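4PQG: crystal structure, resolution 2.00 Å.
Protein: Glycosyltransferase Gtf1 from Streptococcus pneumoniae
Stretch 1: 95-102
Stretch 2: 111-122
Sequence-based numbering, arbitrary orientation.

Stretch 1 (95-102) YFGGEESH
Stretch 2, residues 111-122: RVFFFDQDKFVT

The most unusual feature of this contact is three successive carbonyl oxygens gathered at the CD1 and CE1 atoms of one phenylalanine. Phe114 sits buried, and the oxygens of three successive residues converge on it. Gly97 O lies 3.2 Å from Phe114 CE1, Gly98 O 3.3 Å from Phe114 CD1, and Glu99 O 3.2 Å from Phe114 CD1. Glu99 O lies at the ring edge, where the slightly positive C-H groups suit an oxygen. Phe114 has chi1 m (-66°) and chi2 -95°.

Phe96 to Glu99 form a loop, then a strand begins at Glu100 and runs on past His102. Stretch 2 has strands 111-114 and 119-122, joined through a type I turn from Asp116 to Lys119. These two strands pair through Val112 N to Val121 O (2.7 Å) and Val121 N to Val112 O (3.0 Å).

Strands 100-102 and 111-114 run at 116° between their N-to-C directions, so the strands are far from strictly antiparallel. Glu100 pairs with Phe114 as a non-hydrogen-bonded pair, with their CA atoms 4.3 Å apart, and their side chains diverge. Ser101 N donates to Phe113 O at 2.8 Å, and Phe113 N donates to His102 O at 2.8 Å. A weak bond from Phe115 N to Glu99 O, 3.3 Å, extends the contact. Glu99 has phi/psi 82/59, and Ser101 has -95/-46 within its strand.

The His102 and Phe113 rings are nearly parallel, with planes at 10° and centroids 4.7 Å apart, but are slid so that they barely overlap. Phe113 CB, 3.3 Å from His102 CE1, packs over the imidazole face. His102 is p (65°) with chi2 -67°, Phe113 m (-67°) with chi2 -86°. Ser101, also p (65°), places OG 2.7 Å from His102 ND1 in a hydrogen bond.

Ser101 CB points toward stretch 2 and lies 3.6 Å from the Phe115 ring centroid, over its face. The small side chain fits closely there. Phe115 is m (-67°) with chi2 -74° and remains exposed. Glu100 extends with chi1 and chi2 both t. Its aliphatic CG rests 3.6 Å from Val112 CG1, while its carboxylate bonds elsewhere in the structure.

At the other end, Lys119 is buried and points toward stretch 1. Its chi1 is 93°, between wells; chi2 and chi3 are t and chi4 is p. NZ donates to Gly97 O at 3.1 Å, giving the ammonium a carbonyl partner. Nearby, Phe96 (m, -48°; chi2 -76°) meets Val121 (t): Phe96 CD2 is 3.7 Å from Val121 CG2, an apolar contact between buried residues. Together the stretches bury 645 Å².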

# COMPACT_ATOMS: atom_id res chain seq x y z
N TYR A 95 21.97 -21.72 15.89
CA TYR A 95 20.96 -22.66 15.38
C TYR A 95 21.60 -23.76 14.52
O TYR A 95 21.04 -24.84 14.36
CB TYR A 95 19.88 -21.92 14.59
CG TYR A 95 18.92 -21.09 15.43
CD1 TYR A 95 17.70 -21.62 15.87
CD2 TYR A 95 19.23 -19.77 15.77
CE1 TYR A 95 16.83 -20.85 16.65
CE2 TYR A 95 18.37 -19.00 16.55
CZ TYR A 95 17.17 -19.54 16.98
OH TYR A 95 16.29 -18.77 17.73
N PHE A 96 22.77 -23.47 13.96
CA PHE A 96 23.45 -24.42 13.09
C PHE A 96 24.70 -24.94 13.82
O PHE A 96 25.14 -24.36 14.81
CB PHE A 96 23.76 -23.77 11.73
CG PHE A 96 22.57 -23.04 11.13
CD1 PHE A 96 21.51 -23.75 10.54
CD2 PHE A 96 22.48 -21.64 11.19
CE1 PHE A 96 20.42 -23.08 9.99
CE2 PHE A 96 21.38 -20.98 10.65
CZ PHE A 96 20.34 -21.70 10.05
N GLY A 97 25.24 -26.06 13.36
CA GLY A 97 26.44 -26.62 13.99
C GLY A 97 27.62 -25.66 13.96
O GLY A 97 27.68 -24.77 13.11
N GLY A 98 28.56 -25.84 14.89
CA GLY A 98 29.71 -24.94 15.02
C GLY A 98 30.82 -25.18 14.01
O GLY A 98 30.65 -25.91 13.04
N GLU A 99 31.96 -24.54 14.26
CA GLU A 99 33.21 -24.74 13.50
C GLU A 99 33.29 -23.97 12.18
O GLU A 99 33.47 -24.55 11.11
CB GLU A 99 33.51 -26.24 13.31
CG GLU A 99 33.67 -27.03 14.60
CD GLU A 99 35.03 -26.85 15.25
OE1 GLU A 99 35.77 -27.86 15.38
OE2 GLU A 99 35.38 -25.71 15.64
N GLU A 100 33.19 -22.65 12.30
CA GLU A 100 33.27 -21.72 11.17
C GLU A 100 34.71 -21.60 10.67
O GLU A 100 35.62 -21.39 11.47
CB GLU A 100 32.76 -20.34 11.58
CG GLU A 100 32.99 -19.28 10.52
CD GLU A 100 32.85 -17.86 11.04
OE1 GLU A 100 32.28 -17.67 12.14
OE2 GLU A 100 33.31 -16.94 10.33
N SER A 101 34.91 -21.70 9.36
CA SER A 101 36.25 -21.54 8.79
C SER A 101 36.52 -20.11 8.32
O SER A 101 37.58 -19.55 8.62
CB SER A 101 36.48 -22.53 7.66
OG SER A 101 35.63 -22.28 6.57
N HIS A 102 35.57 -19.52 7.61
CA HIS A 102 35.73 -18.17 7.06
C HIS A 102 34.43 -17.66 6.52
O HIS A 102 33.46 -18.41 6.42
CB HIS A 102 36.78 -18.16 5.96
CG HIS A 102 36.40 -18.98 4.74
ND1 HIS A 102 36.28 -20.32 4.78
CD2 HIS A 102 36.11 -18.59 3.44
CE1 HIS A 102 35.94 -20.77 3.55
NE2 HIS A 102 35.83 -19.71 2.73
N ARG A 111 27.92 -14.87 3.76
CA ARG A 111 28.03 -16.31 3.71
C ARG A 111 29.11 -16.79 4.66
O ARG A 111 30.26 -16.34 4.59
CB ARG A 111 28.28 -16.79 2.28
CG ARG A 111 28.15 -18.29 2.13
CD ARG A 111 27.89 -18.68 0.70
NE ARG A 111 26.58 -18.22 0.24
CZ ARG A 111 26.10 -18.44 -0.98
NH1 ARG A 111 26.82 -19.12 -1.87
NH2 ARG A 111 24.89 -17.99 -1.30
N VAL A 112 28.73 -17.71 5.54
CA VAL A 112 29.60 -18.26 6.56
C VAL A 112 29.91 -19.70 6.19
O VAL A 112 29.01 -20.55 6.05
CB VAL A 112 28.96 -18.13 7.96
CG1 VAL A 112 29.80 -18.82 9.03
CG2 VAL A 112 28.75 -16.66 8.30
N PHE A 113 31.20 -19.97 6.01
CA PHE A 113 31.68 -21.27 5.60
C PHE A 113 32.21 -22.04 6.80
O PHE A 113 32.57 -21.45 7.82
CB PHE A 113 32.76 -21.14 4.52
CG PHE A 113 32.25 -20.61 3.20
CD1 PHE A 113 31.70 -21.47 2.25
CD2 PHE A 113 32.32 -19.25 2.90
CE1 PHE A 113 31.24 -20.99 1.03
CE2 PHE A 113 31.86 -18.77 1.68
CZ PHE A 113 31.32 -19.63 0.75
N PHE A 114 32.23 -23.36 6.66
CA PHE A 114 32.64 -24.25 7.72
C PHE A 114 33.75 -25.18 7.23
O PHE A 114 34.00 -25.31 6.02
CB PHE A 114 31.43 -25.01 8.26
CG PHE A 114 30.42 -24.13 8.96
CD1 PHE A 114 30.45 -23.98 10.34
CD2 PHE A 114 29.44 -23.45 8.23
CE1 PHE A 114 29.53 -23.15 10.99
CE2 PHE A 114 28.53 -22.63 8.88
CZ PHE A 114 28.58 -22.48 10.25
N PHE A 115 34.43 -25.81 8.19
CA PHE A 115 35.47 -26.80 7.88
C PHE A 115 34.85 -28.06 7.30
O PHE A 115 35.43 -28.68 6.40
CB PHE A 115 36.30 -27.11 9.11
CG PHE A 115 37.13 -25.96 9.57
CD1 PHE A 115 38.27 -25.58 8.86
CD2 PHE A 115 36.76 -25.22 10.69
CE1 PHE A 115 39.04 -24.50 9.27
CE2 PHE A 115 37.53 -24.14 11.11
CZ PHE A 115 38.67 -23.78 10.40
N ASP A 116 33.68 -28.44 7.83
CA ASP A 116 32.78 -29.32 7.10
C ASP A 116 32.47 -28.60 5.78
O ASP A 116 31.61 -27.72 5.71
CB ASP A 116 31.51 -29.59 7.93
CG ASP A 116 30.61 -30.66 7.30
OD1 ASP A 116 30.62 -30.82 6.05
OD2 ASP A 116 29.88 -31.33 8.06
N GLN A 117 33.21 -28.98 4.74
CA GLN A 117 33.14 -28.36 3.42
C GLN A 117 31.74 -28.48 2.79
O GLN A 117 31.39 -27.73 1.88
CB GLN A 117 34.16 -29.02 2.48
CG GLN A 117 34.73 -28.09 1.43
CD GLN A 117 36.01 -27.40 1.89
OE1 GLN A 117 37.05 -27.53 1.26
NE2 GLN A 117 35.92 -26.67 3.01
N ASP A 118 30.97 -29.44 3.30
CA ASP A 118 29.64 -29.71 2.77
C ASP A 118 28.58 -28.69 3.19
O ASP A 118 27.55 -28.59 2.53
CB ASP A 118 29.20 -31.12 3.14
CG ASP A 118 30.04 -32.19 2.46
OD1 ASP A 118 30.50 -31.97 1.32
OD2 ASP A 118 30.22 -33.27 3.07
N LYS A 119 28.82 -27.95 4.26
CA LYS A 119 27.80 -27.04 4.77
C LYS A 119 28.22 -25.56 4.82
O LYS A 119 29.35 -25.24 5.17
CB LYS A 119 27.27 -27.53 6.13
CG LYS A 119 27.95 -26.98 7.38
CD LYS A 119 27.56 -27.80 8.62
CE LYS A 119 28.01 -27.14 9.92
NZ LYS A 119 27.11 -26.05 10.39
N PHE A 120 27.29 -24.68 4.45
CA PHE A 120 27.43 -23.25 4.71
C PHE A 120 26.09 -22.58 5.06
O PHE A 120 25.03 -23.10 4.75
CB PHE A 120 28.15 -22.51 3.57
CG PHE A 120 27.43 -22.54 2.24
CD1 PHE A 120 26.41 -21.63 1.95
CD2 PHE A 120 27.83 -23.43 1.25
CE1 PHE A 120 25.77 -21.65 0.71
CE2 PHE A 120 27.20 -23.45 0.00
CZ PHE A 120 26.17 -22.55 -0.26
N VAL A 121 26.17 -21.43 5.73
CA VAL A 121 25.01 -20.64 6.10
C VAL A 121 25.12 -19.29 5.41
O VAL A 121 26.17 -18.64 5.46
CB VAL A 121 24.95 -20.42 7.63
CG1 VAL A 121 23.75 -19.57 8.01
CG2 VAL A 121 24.90 -21.75 8.37
N THR A 122 24.05 -18.88 4.73
CA THR A 122 23.99 -17.53 4.18
C THR A 122 23.05 -16.68 5.03
O THR A 122 21.87 -17.02 5.21
CB THR A 122 23.55 -17.54 2.70
OG1 THR A 122 24.35 -18.48 1.98
CG2 THR A 122 23.68 -16.15 2.07